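Local coordinates for protein cytochrome c (Pseudomonas aeruginosa, PDB 6RTE) that acts as the dihydro-heme d1 dehydrogenase of heme d1 biosynthesis, joining a heme c-carrying cytochrome domain to an eight-bladed beta-propeller, at residues Ala49-Gly54 with Thr87-Phe92; Ser69-Ala74 with Tyr107-Pro112; Gln75-Ile80 with Leu96-Ala101; His82-Thr87 with Ser176-His181. All blocks are in the same frame, centred on the assembly; numbering follows the deposited sequence.

Contact 1 (Ala49-Gly54 with Thr87-Phe92). With HEC (heme c), chain C.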
# COMPACT_ATOMS: atom_id res chain seq x y z
N ALA A 49 8.56 27.37 6.52
CA ALA A 49 9.56 26.92 7.49
C ALA A 49 9.54 25.40 7.64
O ALA A 49 10.60 24.77 7.75
CB ALA A 49 9.32 27.58 8.85
N CYS A 50 8.35 24.81 7.64
CA CYS A 50 8.19 23.38 7.87
C CYS A 50 7.78 22.60 6.64
O CYS A 50 8.25 21.47 6.44
CB CYS A 50 7.13 23.14 8.96
SG CYS A 50 7.51 23.85 10.57
N HIS A 51 6.90 23.15 5.81
CA HIS A 51 6.47 22.46 4.60
C HIS A 51 7.39 22.70 3.43
O HIS A 51 7.19 22.12 2.36
CB HIS A 51 5.03 22.87 4.28
CG HIS A 51 4.06 22.49 5.34
ND1 HIS A 51 3.65 21.20 5.55
CD2 HIS A 51 3.44 23.24 6.29
CE1 HIS A 51 2.81 21.16 6.57
NE2 HIS A 51 2.67 22.39 7.04
N GLY A 52 8.41 23.54 3.61
CA GLY A 52 9.52 23.61 2.68
C GLY A 52 9.25 24.53 1.51
O GLY A 52 8.12 24.91 1.19
N ALA A 53 10.34 24.90 0.84
CA ALA A 53 10.25 25.70 -0.37
C ALA A 53 9.54 24.91 -1.46
O ALA A 53 9.80 23.71 -1.65
CB ALA A 53 11.65 26.11 -0.84
N GLY A 54 8.63 25.57 -2.16
CA GLY A 54 7.86 24.93 -3.21
C GLY A 54 6.78 23.99 -2.72
O GLY A 54 6.16 23.31 -3.54
N THR A 87 -0.41 16.82 17.30
CA THR A 87 0.69 16.80 16.35
C THR A 87 1.46 18.11 16.48
O THR A 87 1.13 18.97 17.30
CB THR A 87 0.22 16.62 14.90
OG1 THR A 87 -0.28 17.86 14.40
CG2 THR A 87 -0.88 15.55 14.80
N GLN A 88 2.49 18.27 15.64
CA GLN A 88 3.22 19.53 15.58
C GLN A 88 2.55 20.56 14.66
O GLN A 88 3.08 21.67 14.51
CB GLN A 88 4.66 19.28 15.12
CG GLN A 88 5.55 20.53 15.10
CD GLN A 88 6.97 20.24 14.66
OE1 GLN A 88 7.32 20.38 13.49
NE2 GLN A 88 7.81 19.83 15.61
N MET A 89 1.41 20.24 14.05
CA MET A 89 0.70 21.22 13.23
C MET A 89 -0.27 21.97 14.13
O MET A 89 -1.33 21.45 14.49
CB MET A 89 -0.04 20.54 12.08
CG MET A 89 -0.86 21.54 11.23
SD MET A 89 0.14 22.85 10.49
CE MET A 89 -1.15 23.93 9.86
N ALA A 90 0.09 23.19 14.48
CA ALA A 90 -0.75 24.01 15.33
C ALA A 90 -1.66 24.91 14.48
O ALA A 90 -1.44 25.11 13.29
CB ALA A 90 0.09 24.87 16.27
N GLY A 91 -2.69 25.45 15.13
CA GLY A 91 -3.62 26.31 14.44
C GLY A 91 -3.10 27.72 14.28
O GLY A 91 -2.27 28.21 15.05
N PHE A 92 -3.60 28.40 13.24
CA PHE A 92 -3.20 29.76 12.93
C PHE A 92 -4.38 30.73 12.96
O PHE A 92 -4.25 31.86 12.49
CB PHE A 92 -2.53 29.81 11.55
CG PHE A 92 -1.16 29.17 11.52
CD1 PHE A 92 -1.02 27.80 11.36
CD2 PHE A 92 -0.02 29.95 11.63
CE1 PHE A 92 0.23 27.22 11.33
CE2 PHE A 92 1.23 29.38 11.60
CZ PHE A 92 1.36 28.01 11.45
FE HEC C . 1.43 22.43 8.55
CHA HEC C . 0.18 19.31 8.47
CHB HEC C . -0.87 23.46 6.21
CHC HEC C . 2.49 25.74 8.91
CHD HEC C . 4.05 21.43 10.43
NA HEC C . -0.06 21.58 7.54
C1A HEC C . -0.41 20.25 7.66
C2A HEC C . -1.50 19.98 6.80
C3A HEC C . -1.80 21.14 6.17
C4A HEC C . -0.90 22.14 6.62
CMA HEC C . -2.88 21.32 5.15
CAA HEC C . -2.19 18.65 6.62
CBA HEC C . -1.44 17.85 5.54
CGA HEC C . -1.92 16.44 5.29
O1A HEC C . -1.26 15.69 4.53
O2A HEC C . -2.95 16.01 5.82
NB HEC C . 0.90 24.27 7.70
C1B HEC C . -0.05 24.45 6.78
C2B HEC C . -0.12 25.83 6.42
C3B HEC C . 0.81 26.49 7.17
C4B HEC C . 1.46 25.45 8.00
CMB HEC C . -1.06 26.42 5.42
CAB HEC C . 1.17 27.94 7.27
CBB HEC C . -0.10 28.78 7.24
NC HEC C . 2.99 23.44 9.51
C1C HEC C . 3.26 24.76 9.54
C2C HEC C . 4.43 24.97 10.30
C3C HEC C . 4.87 23.73 10.76
C4C HEC C . 3.96 22.78 10.23
CMC HEC C . 5.03 26.32 10.55
CAC HEC C . 6.05 23.33 11.56
CBC HEC C . 6.16 23.73 13.02
ND HEC C . 1.98 20.77 9.28
C1D HEC C . 3.07 20.53 10.02
C2D HEC C . 3.14 19.11 10.39
C3D HEC C . 2.07 18.52 9.86
C4D HEC C . 1.35 19.58 9.15
CMD HEC C . 4.21 18.46 11.22
CAD HEC C . 1.71 17.05 9.95
CBD HEC C . 0.88 16.76 11.20
CGD HEC C . 0.49 15.31 11.32
O1D HEC C . 1.28 14.51 11.84
O2D HEC C . -0.61 14.89 10.93
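The His-Met axial ligation of a class I cytochrome c joins these segments: His51, which ends the CXXCH heme-attachment motif, and Met89 from a distant loop grip the same iron from opposite faces of heme c. His51 NE2 lies 2.0 Å from the iron and Met89 SD 2.4 Å from it, and NE2, iron and SD run almost straight at about 170°. The two ligands barely meet directly; SD sits at the edge of the imidazole, near its plane, and the metal fills the gap. The other ring nitrogen, His51 ND1, is hydrogen-bonded to the carbonyl of Pro61, which fixes the rotation of the imidazole and would be expected to raise its electron-donating strength. Cys50 SG makes the covalent thioether to heme CAC at 1.8 Å. On the methionine side, CG stands anti to the backbone N (chi1 177°) and the bend at chi2 (59°) turns the sulfur onto the metal. Thr87 OG1 closes an ST turn just ahead of the ligand, accepting from Met89 N at 2.9 Å. Beyond it Phe92 turns one ring face to the heme side chain, with CBB 4.2 Å above the ring plane and over its centre.

Contact 2 (Ser69-Ala74 with Tyr107-Pro112)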
# COMPACT_ATOMS: atom_id res chain seq x y z
N SER A 69 -4.64 14.84 -2.21
CA SER A 69 -5.73 14.18 -2.93
C SER A 69 -6.74 13.53 -2.01
O SER A 69 -7.89 13.33 -2.41
CB SER A 69 -5.16 13.13 -3.89
OG SER A 69 -4.55 12.05 -3.19
N ARG A 70 -6.35 13.19 -0.78
CA ARG A 70 -7.26 12.57 0.17
C ARG A 70 -7.79 13.55 1.21
O ARG A 70 -8.55 13.15 2.09
CB ARG A 70 -6.56 11.41 0.89
CG ARG A 70 -6.86 10.04 0.31
CD ARG A 70 -5.93 9.70 -0.84
NE ARG A 70 -5.54 8.29 -0.81
CZ ARG A 70 -4.60 7.75 -1.59
NH1 ARG A 70 -3.96 8.50 -2.48
NH2 ARG A 70 -4.32 6.46 -1.49
N LEU A 71 -7.41 14.82 1.13
CA LEU A 71 -7.79 15.84 2.10
C LEU A 71 -8.64 16.88 1.38
O LEU A 71 -8.15 17.58 0.49
CB LEU A 71 -6.55 16.48 2.72
CG LEU A 71 -6.77 17.51 3.83
CD1 LEU A 71 -7.27 16.82 5.11
CD2 LEU A 71 -5.49 18.29 4.09
N LYS A 72 -9.90 16.98 1.75
CA LYS A 72 -10.78 17.97 1.13
C LYS A 72 -10.35 19.38 1.55
O LYS A 72 -9.92 19.58 2.69
CB LYS A 72 -12.23 17.73 1.51
CG LYS A 72 -12.83 16.48 0.88
CD LYS A 72 -14.34 16.43 1.04
CE LYS A 72 -14.92 15.08 0.63
NZ LYS A 72 -14.42 13.97 1.50
N PRO A 73 -10.45 20.36 0.65
CA PRO A 73 -10.02 21.72 1.02
C PRO A 73 -10.67 22.26 2.28
O PRO A 73 -10.01 23.00 3.03
CB PRO A 73 -10.40 22.53 -0.22
CG PRO A 73 -10.18 21.54 -1.35
CD PRO A 73 -10.73 20.25 -0.79
N ALA A 74 -11.93 21.92 2.54
CA ALA A 74 -12.56 22.35 3.78
C ALA A 74 -11.87 21.74 4.99
O ALA A 74 -11.78 22.37 6.05
CB ALA A 74 -14.05 22.00 3.77
N TYR A 107 -4.22 28.40 -2.66
CA TYR A 107 -2.84 28.23 -3.11
C TYR A 107 -2.38 26.78 -3.02
O TYR A 107 -1.67 26.28 -3.91
CB TYR A 107 -1.93 29.14 -2.29
CG TYR A 107 -0.45 29.01 -2.56
CD1 TYR A 107 0.10 29.49 -3.74
CD2 TYR A 107 0.40 28.42 -1.63
CE1 TYR A 107 1.47 29.38 -3.99
CE2 TYR A 107 1.76 28.30 -1.87
CZ TYR A 107 2.29 28.78 -3.05
OH TYR A 107 3.64 28.67 -3.29
N LEU A 108 -2.75 26.07 -1.94
CA LEU A 108 -2.28 24.71 -1.76
C LEU A 108 -2.84 23.78 -2.83
O LEU A 108 -2.16 22.86 -3.28
CB LEU A 108 -2.65 24.18 -0.37
CG LEU A 108 -1.99 24.81 0.86
CD1 LEU A 108 -2.27 23.94 2.07
CD2 LEU A 108 -0.51 25.00 0.67
N TYR A 109 -4.10 23.99 -3.22
CA TYR A 109 -4.74 23.11 -4.19
C TYR A 109 -4.56 23.57 -5.63
O TYR A 109 -4.89 22.81 -6.55
CB TYR A 109 -6.23 22.97 -3.84
CG TYR A 109 -6.42 22.12 -2.60
CD1 TYR A 109 -6.31 22.68 -1.33
CD2 TYR A 109 -6.66 20.76 -2.69
CE1 TYR A 109 -6.45 21.91 -0.19
CE2 TYR A 109 -6.80 19.97 -1.55
CZ TYR A 109 -6.69 20.56 -0.30
OH TYR A 109 -6.85 19.79 0.84
N GLN A 110 -4.00 24.75 -5.85
CA GLN A 110 -3.76 25.24 -7.21
C GLN A 110 -2.52 24.58 -7.79
O GLN A 110 -1.49 24.48 -7.11
CB GLN A 110 -3.61 26.76 -7.19
CG GLN A 110 -3.15 27.37 -8.51
CD GLN A 110 -4.13 27.16 -9.64
OE1 GLN A 110 -5.32 27.45 -9.52
NE2 GLN A 110 -3.63 26.66 -10.77
N ALA A 111 -2.62 24.12 -9.03
CA ALA A 111 -1.45 23.56 -9.69
C ALA A 111 -0.39 24.64 -9.87
O ALA A 111 -0.73 25.79 -10.19
CB ALA A 111 -1.83 22.97 -11.05
N PRO A 112 0.88 24.33 -9.66
CA PRO A 112 1.93 25.35 -9.82
C PRO A 112 2.10 25.72 -11.29
O PRO A 112 1.68 24.96 -12.18
CB PRO A 112 3.18 24.67 -9.26
CG PRO A 112 2.91 23.21 -9.34
CD PRO A 112 1.42 23.02 -9.26
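Tyr109 lays one face of its phenol against Pro73, whose CG stands 3.6 Å from the ring centroid and only 7° off the ring normal, a CH-pi contact centred on the ring. The pyrrolidine approaches obliquely: CG sits over the ring centre, and CD leans towards the CE2-CZ side. At the far end of the phenol, the hydroxyl donates a hydrogen bond to the backbone: Tyr109 OH lies 2.6 Å from Leu71 O. The carbonyl is met from above, the donor standing 54° out of its plane. Leu71 closes the same end from another direction; its side chain crosses the tyrosine at about a right angle and brings CG to 3.8 Å from Tyr109 OH. The hydroxyl is thus tied to the main chain, with Leu71 and Ala76 carbons beside it. Tyr109 chi1 (-72°) holds CG anti to the carbonyl carbon, sending the ring out from the last turn of its helix towards the other segment. Lys72 is the N-cap of helix 73-82, and its backbone N donates to OE1 of Gln75, three residues on; Pro73, the proline against the phenol, is the first residue of that helix. Leu71 also reaches the heme with its side chain. The arrangement joins the end of helix 98-109 to the start of helix 73-82, a helix-end contact within the class I cytochrome c-type fold that encloses the heme.

Contact 3 (Gln75-Ile80 with Leu96-Ala101). With HEC (heme c), chain C.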
# COMPACT_ATOMS: atom_id res chain seq x y z
N GLN A 75 -11.36 20.51 4.85
CA GLN A 75 -10.63 19.88 5.95
C GLN A 75 -9.24 20.50 6.11
O GLN A 75 -8.76 20.68 7.23
CB GLN A 75 -10.53 18.37 5.70
CG GLN A 75 -11.90 17.69 5.58
CD GLN A 75 -11.81 16.25 5.09
OE1 GLN A 75 -10.87 15.88 4.37
NE2 GLN A 75 -12.78 15.44 5.48
N ALA A 76 -8.58 20.82 4.99
CA ALA A 76 -7.31 21.55 5.07
C ALA A 76 -7.51 22.90 5.77
O ALA A 76 -6.68 23.31 6.59
CB ALA A 76 -6.73 21.76 3.68
N ARG A 77 -8.60 23.60 5.45
CA ARG A 77 -8.87 24.88 6.08
C ARG A 77 -8.96 24.74 7.59
O ARG A 77 -8.41 25.57 8.33
CB ARG A 77 -10.16 25.47 5.52
CG ARG A 77 -10.36 26.94 5.82
CD ARG A 77 -11.59 27.48 5.11
NE ARG A 77 -11.72 28.92 5.30
CZ ARG A 77 -12.29 29.48 6.36
NH1 ARG A 77 -12.79 28.73 7.33
NH2 ARG A 77 -12.35 30.81 6.45
N GLU A 78 -9.65 23.71 8.07
CA GLU A 78 -9.80 23.53 9.51
C GLU A 78 -8.47 23.18 10.15
O GLU A 78 -8.20 23.60 11.28
CB GLU A 78 -10.86 22.47 9.80
CG GLU A 78 -12.27 22.85 9.35
CD GLU A 78 -12.92 23.91 10.24
OE1 GLU A 78 -12.24 24.45 11.14
OE2 GLU A 78 -14.11 24.21 10.03
N VAL A 79 -7.63 22.41 9.44
CA VAL A 79 -6.30 22.09 9.95
C VAL A 79 -5.45 23.35 10.06
O VAL A 79 -4.72 23.54 11.04
CB VAL A 79 -5.63 21.03 9.05
CG1 VAL A 79 -4.20 20.79 9.50
CG2 VAL A 79 -6.41 19.73 9.08
N ILE A 80 -5.53 24.23 9.06
CA ILE A 80 -4.74 25.45 9.09
C ILE A 80 -5.18 26.35 10.24
O ILE A 80 -4.36 27.05 10.85
CB ILE A 80 -4.85 26.19 7.74
CG1 ILE A 80 -4.17 25.38 6.63
CG2 ILE A 80 -4.25 27.59 7.85
CD1 ILE A 80 -4.47 25.89 5.23
N LEU A 96 -4.23 34.68 11.30
CA LEU A 96 -4.76 35.03 9.99
C LEU A 96 -6.28 34.87 9.98
O LEU A 96 -6.83 34.01 10.67
CB LEU A 96 -4.11 34.18 8.89
CG LEU A 96 -4.07 32.66 9.08
CD1 LEU A 96 -5.34 32.02 8.57
CD2 LEU A 96 -2.85 32.08 8.39
N ASP A 97 -6.94 35.73 9.19
CA ASP A 97 -8.39 35.80 9.16
C ASP A 97 -8.96 34.88 8.08
O ASP A 97 -8.24 34.11 7.44
CB ASP A 97 -8.85 37.25 8.95
CG ASP A 97 -8.17 37.92 7.76
OD1 ASP A 97 -8.01 37.27 6.70
OD2 ASP A 97 -7.82 39.11 7.88
N ASP A 98 -10.28 34.96 7.87
CA ASP A 98 -10.96 34.06 6.93
C ASP A 98 -10.42 34.23 5.52
O ASP A 98 -10.23 33.24 4.80
CB ASP A 98 -12.46 34.32 6.96
CG ASP A 98 -13.16 33.63 8.12
OD1 ASP A 98 -12.52 32.86 8.86
OD2 ASP A 98 -14.38 33.88 8.29
N ALA A 99 -10.21 35.47 5.08
CA ALA A 99 -9.72 35.70 3.72
C ALA A 99 -8.32 35.12 3.55
O ALA A 99 -7.98 34.60 2.48
CB ALA A 99 -9.73 37.19 3.40
N ALA A 100 -7.50 35.21 4.59
CA ALA A 100 -6.14 34.68 4.50
C ALA A 100 -6.15 33.16 4.52
O ALA A 100 -5.34 32.52 3.84
CB ALA A 100 -5.30 35.25 5.65
N ALA A 101 -7.07 32.56 5.29
CA ALA A 101 -7.18 31.10 5.31
C ALA A 101 -7.66 30.58 3.96
O ALA A 101 -7.12 29.60 3.44
CB ALA A 101 -8.13 30.67 6.43
FE HEC C . 1.43 22.43 8.55
CHA HEC C . 0.18 19.31 8.47
CHB HEC C . -0.87 23.46 6.21
CHC HEC C . 2.49 25.74 8.91
CHD HEC C . 4.05 21.43 10.43
NA HEC C . -0.06 21.58 7.54
C1A HEC C . -0.41 20.25 7.66
C2A HEC C . -1.50 19.98 6.80
C3A HEC C . -1.80 21.14 6.17
C4A HEC C . -0.90 22.14 6.62
CMA HEC C . -2.88 21.32 5.15
CAA HEC C . -2.19 18.65 6.62
CBA HEC C . -1.44 17.85 5.54
CGA HEC C . -1.92 16.44 5.29
O1A HEC C . -1.26 15.69 4.53
O2A HEC C . -2.95 16.01 5.82
NB HEC C . 0.90 24.27 7.70
C1B HEC C . -0.05 24.45 6.78
C2B HEC C . -0.12 25.83 6.42
C3B HEC C . 0.81 26.49 7.17
C4B HEC C . 1.46 25.45 8.00
CMB HEC C . -1.06 26.42 5.42
CAB HEC C . 1.17 27.94 7.27
CBB HEC C . -0.10 28.78 7.24
NC HEC C . 2.99 23.44 9.51
C1C HEC C . 3.26 24.76 9.54
C2C HEC C . 4.43 24.97 10.30
C3C HEC C . 4.87 23.73 10.76
C4C HEC C . 3.96 22.78 10.23
CMC HEC C . 5.03 26.32 10.55
CAC HEC C . 6.05 23.33 11.56
CBC HEC C . 6.16 23.73 13.02
ND HEC C . 1.98 20.77 9.28
C1D HEC C . 3.07 20.53 10.02
C2D HEC C . 3.14 19.11 10.39
C3D HEC C . 2.07 18.52 9.86
C4D HEC C . 1.35 19.58 9.15
CMD HEC C . 4.21 18.46 11.22
CAD HEC C . 1.71 17.05 9.95
CBD HEC C . 0.88 16.76 11.20
CGD HEC C . 0.49 15.31 11.32
O1D HEC C . 1.28 14.51 11.84
O2D HEC C . -0.61 14.89 10.93
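Arg77 and Asp98 form a salt bridge between these helices, with Arg77 NH2 3.2 Å from Asp98 OD1. As a hydrogen bond it is weak, bent to 144° at the hydrogen, and the guanidinium and carboxylate planes are turned 60° apart. OD1 alone approaches the guanidinium edge, near its plane; Asp98 OD2 is 4.1 Å from Arg77 NH2, so this is not a two-pronged pair. The stronger acidic partner of the arginine is Asp102, one turn further along helix 98-109, which pairs with NE. Reach comes from an almost straight chain: Arg77 CG is anti to the backbone N (chi1 -165°), the next two torsions are extended, and the last one turns the guanidinium across the chain. Ala101 then packs its CB over one guanidinium face, 4.2 Å from NE, and its small side chain lets the backbones come close, with the CA atoms of Arg77 and Ala101 6.5 Å apart. Asp97 is the N-cap of helix 98-109; its OD1 accepts from Ala100 N at 3.0 Å, nearly along the C-O axis. Further in, Ile80 and Leu96 face the opposite segment without close contact, and Val105 receives both Ile80 and the Arg77 side chain. On the heme side of helix 73-82, Ile80 CD1 is 3.5 Å from heme CMB, and Val79 CG1 is 3.9 Å from heme C2A. Two acidic groups at a helix start should suit the helix dipole, and their placement suggests that charged groups join the outer part of the helix pair, while aliphatic groups pack on the heme.

Contact 4 (His82-Thr87 with Ser176-His181). With HEC (heme c), chain C.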
# COMPACT_ATOMS: atom_id res chain seq x y z
N HIS A 82 -7.12 25.53 13.18
CA HIS A 82 -7.14 24.98 14.53
C HIS A 82 -6.04 23.97 14.78
O HIS A 82 -5.85 23.55 15.93
CB HIS A 82 -8.51 24.34 14.80
CG HIS A 82 -9.65 25.27 14.53
ND1 HIS A 82 -10.64 24.99 13.60
CD2 HIS A 82 -9.95 26.48 15.04
CE1 HIS A 82 -11.50 25.98 13.57
NE2 HIS A 82 -11.11 26.90 14.43
N GLY A 83 -5.30 23.58 13.74
CA GLY A 83 -4.24 22.62 13.90
C GLY A 83 -4.78 21.21 13.92
O GLY A 83 -5.99 20.96 13.88
N ARG A 84 -3.85 20.26 13.99
CA ARG A 84 -4.21 18.86 14.07
C ARG A 84 -4.02 18.37 15.49
O ARG A 84 -2.90 18.48 16.02
CB ARG A 84 -3.36 18.04 13.11
CG ARG A 84 -3.86 16.62 12.94
CD ARG A 84 -3.30 16.04 11.67
NE ARG A 84 -4.14 16.32 10.51
CZ ARG A 84 -3.74 16.12 9.25
NH1 ARG A 84 -2.52 15.68 9.01
NH2 ARG A 84 -4.56 16.38 8.25
N PRO A 85 -5.05 17.83 16.15
CA PRO A 85 -4.91 17.50 17.57
C PRO A 85 -3.79 16.49 17.80
O PRO A 85 -3.73 15.44 17.16
CB PRO A 85 -6.28 16.91 17.93
CG PRO A 85 -6.86 16.44 16.64
CD PRO A 85 -6.32 17.35 15.57
N ALA A 86 -2.86 16.86 18.69
CA ALA A 86 -1.79 15.97 19.13
C ALA A 86 -0.74 15.76 18.04
O ALA A 86 -0.23 14.65 17.87
CB ALA A 86 -2.35 14.63 19.61
N THR A 87 -0.41 16.82 17.30
CA THR A 87 0.69 16.80 16.35
C THR A 87 1.46 18.11 16.48
O THR A 87 1.13 18.97 17.30
CB THR A 87 0.22 16.62 14.90
OG1 THR A 87 -0.28 17.86 14.40
CG2 THR A 87 -0.88 15.55 14.80
N SER A 176 7.99 6.51 11.76
CA SER A 176 8.20 6.31 10.34
C SER A 176 8.15 7.65 9.61
O SER A 176 7.88 8.70 10.20
CB SER A 176 7.17 5.35 9.76
OG SER A 176 5.87 5.93 9.76
N ARG A 177 8.41 7.61 8.31
CA ARG A 177 8.07 8.73 7.46
C ARG A 177 6.56 8.92 7.45
O ARG A 177 5.79 8.01 7.76
CB ARG A 177 8.59 8.52 6.04
CG ARG A 177 10.11 8.43 5.92
CD ARG A 177 10.76 9.81 5.99
NE ARG A 177 12.22 9.71 6.04
CZ ARG A 177 13.05 10.75 5.90
NH1 ARG A 177 12.56 11.96 5.66
NH2 ARG A 177 14.37 10.57 5.96
N TYR A 178 6.15 10.14 7.11
CA TYR A 178 4.74 10.50 7.19
C TYR A 178 3.92 9.76 6.14
O TYR A 178 4.30 9.69 4.98
CB TYR A 178 4.61 12.02 7.02
CG TYR A 178 3.21 12.55 7.03
CD1 TYR A 178 2.53 12.76 8.22
CD2 TYR A 178 2.56 12.88 5.84
CE1 TYR A 178 1.24 13.26 8.23
CE2 TYR A 178 1.28 13.38 5.84
CZ TYR A 178 0.62 13.57 7.04
OH TYR A 178 -0.66 14.07 7.04
N ALA A 179 2.78 9.21 6.57
CA ALA A 179 1.78 8.62 5.69
C ALA A 179 2.38 7.53 4.80
O ALA A 179 2.49 7.66 3.58
CB ALA A 179 1.10 9.72 4.84
N LEU A 180 2.73 6.43 5.44
CA LEU A 180 3.22 5.27 4.70
C LEU A 180 2.15 4.78 3.72
O LEU A 180 0.96 4.78 4.03
CB LEU A 180 3.61 4.15 5.65
CG LEU A 180 4.77 4.43 6.61
CD1 LEU A 180 5.10 3.17 7.42
CD2 LEU A 180 5.99 4.89 5.84
N HIS A 181 2.60 4.35 2.55
CA HIS A 181 1.73 3.99 1.44
C HIS A 181 2.06 2.59 0.94
O HIS A 181 3.23 2.27 0.75
CB HIS A 181 1.89 4.95 0.25
CG HIS A 181 0.92 6.07 0.22
ND1 HIS A 181 0.70 6.83 -0.90
CD2 HIS A 181 0.10 6.57 1.19
CE1 HIS A 181 -0.21 7.75 -0.63
NE2 HIS A 181 -0.59 7.61 0.63
FE HEC C . 1.43 22.43 8.55
CHA HEC C . 0.18 19.31 8.47
CHB HEC C . -0.87 23.46 6.21
CHC HEC C . 2.49 25.74 8.91
CHD HEC C . 4.05 21.43 10.43
NA HEC C . -0.06 21.58 7.54
C1A HEC C . -0.41 20.25 7.66
C2A HEC C . -1.50 19.98 6.80
C3A HEC C . -1.80 21.14 6.17
C4A HEC C . -0.90 22.14 6.62
CMA HEC C . -2.88 21.32 5.15
CAA HEC C . -2.19 18.65 6.62
CBA HEC C . -1.44 17.85 5.54
CGA HEC C . -1.92 16.44 5.29
O1A HEC C . -1.26 15.69 4.53
O2A HEC C . -2.95 16.01 5.82
NB HEC C . 0.90 24.27 7.70
C1B HEC C . -0.05 24.45 6.78
C2B HEC C . -0.12 25.83 6.42
C3B HEC C . 0.81 26.49 7.17
C4B HEC C . 1.46 25.45 8.00
CMB HEC C . -1.06 26.42 5.42
CAB HEC C . 1.17 27.94 7.27
CBB HEC C . -0.10 28.78 7.24
NC HEC C . 2.99 23.44 9.51
C1C HEC C . 3.26 24.76 9.54
C2C HEC C . 4.43 24.97 10.30
C3C HEC C . 4.87 23.73 10.76
C4C HEC C . 3.96 22.78 10.23
CMC HEC C . 5.03 26.32 10.55
CAC HEC C . 6.05 23.33 11.56
CBC HEC C . 6.16 23.73 13.02
ND HEC C . 1.98 20.77 9.28
C1D HEC C . 3.07 20.53 10.02
C2D HEC C . 3.14 19.11 10.39
C3D HEC C . 2.07 18.52 9.86
C4D HEC C . 1.35 19.58 9.15
CMD HEC C . 4.21 18.46 11.22
CAD HEC C . 1.71 17.05 9.95
CBD HEC C . 0.88 16.76 11.20
CGD HEC C . 0.49 15.31 11.32
O1D HEC C . 1.28 14.51 11.84
O2D HEC C . -0.61 14.89 10.93
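Where the cytochrome c domain meets the beta-propeller, Arg84 of the first and Tyr178 of the second come together on the heme propionates. Segment 176-181 begins with Ser176, whose OG donates to Arg177 O at 2.9 Å. Arg177 turns to its own domain, with a salt bridge to Glu215 and a cation-pi contact on Trp201. Tyr178 then crosses the boundary, and its phenol reaches its hydroxyl to 3.0 Å from heme O1A in a weak hydrogen bond. At Ala179 the backbone pairs with Arg198, another arginine that binds the heme, and His181 follows in the propeller with ND1 bonded to Thr222 O. The phenol and the Arg84 guanidinium lie nearly coplanar, 5° apart, and meet edge to edge. Arg84 NH1 is 3.2 Å from Tyr178 OH, a weak and bent bond. One hydrogen of NH1 points almost straight (169°) at heme O2D, 2.8 Å away. The other appears to be shared between Tyr178 OH and heme O2A, both met at a slant. Arg84 NH2 secures O2A from the next corner at 2.9 Å, so one guanidinium spans both propionates, and its positive charge probably offsets theirs. The bend at chi3 (-88°) swings the guanidinium round to them. A type II turn runs from Arg84 to Thr87 and shapes the loop that carries the arginine; across it, Thr87 OG1 lies 3.1 Å from Arg84 O and donates to it.

Contacts 1, 3 and 4 all touch heme c, each differently. Contact 1 is buried and metal-centred, contact 3 is partly buried and lends aliphatic groups to a heme edge, and contact 4, a surface contact, grips the propionates with charge. Contact 2 also lies at the surface and reaches the heme through Leu71. Contacts 2 and 3 join the same two helices, 73-82 and 98-109, at opposite ends of helix 98-109, one through a tyrosine and a proline, the other through a salt bridge. Contact 4 alone links two domains. The Met89 loop joins contacts 1, 3 and 4: Phe92 N probably bonds to Ile80 O, and Met89 O to Arg84 N; Thr87 is shared by contacts 1 and 4.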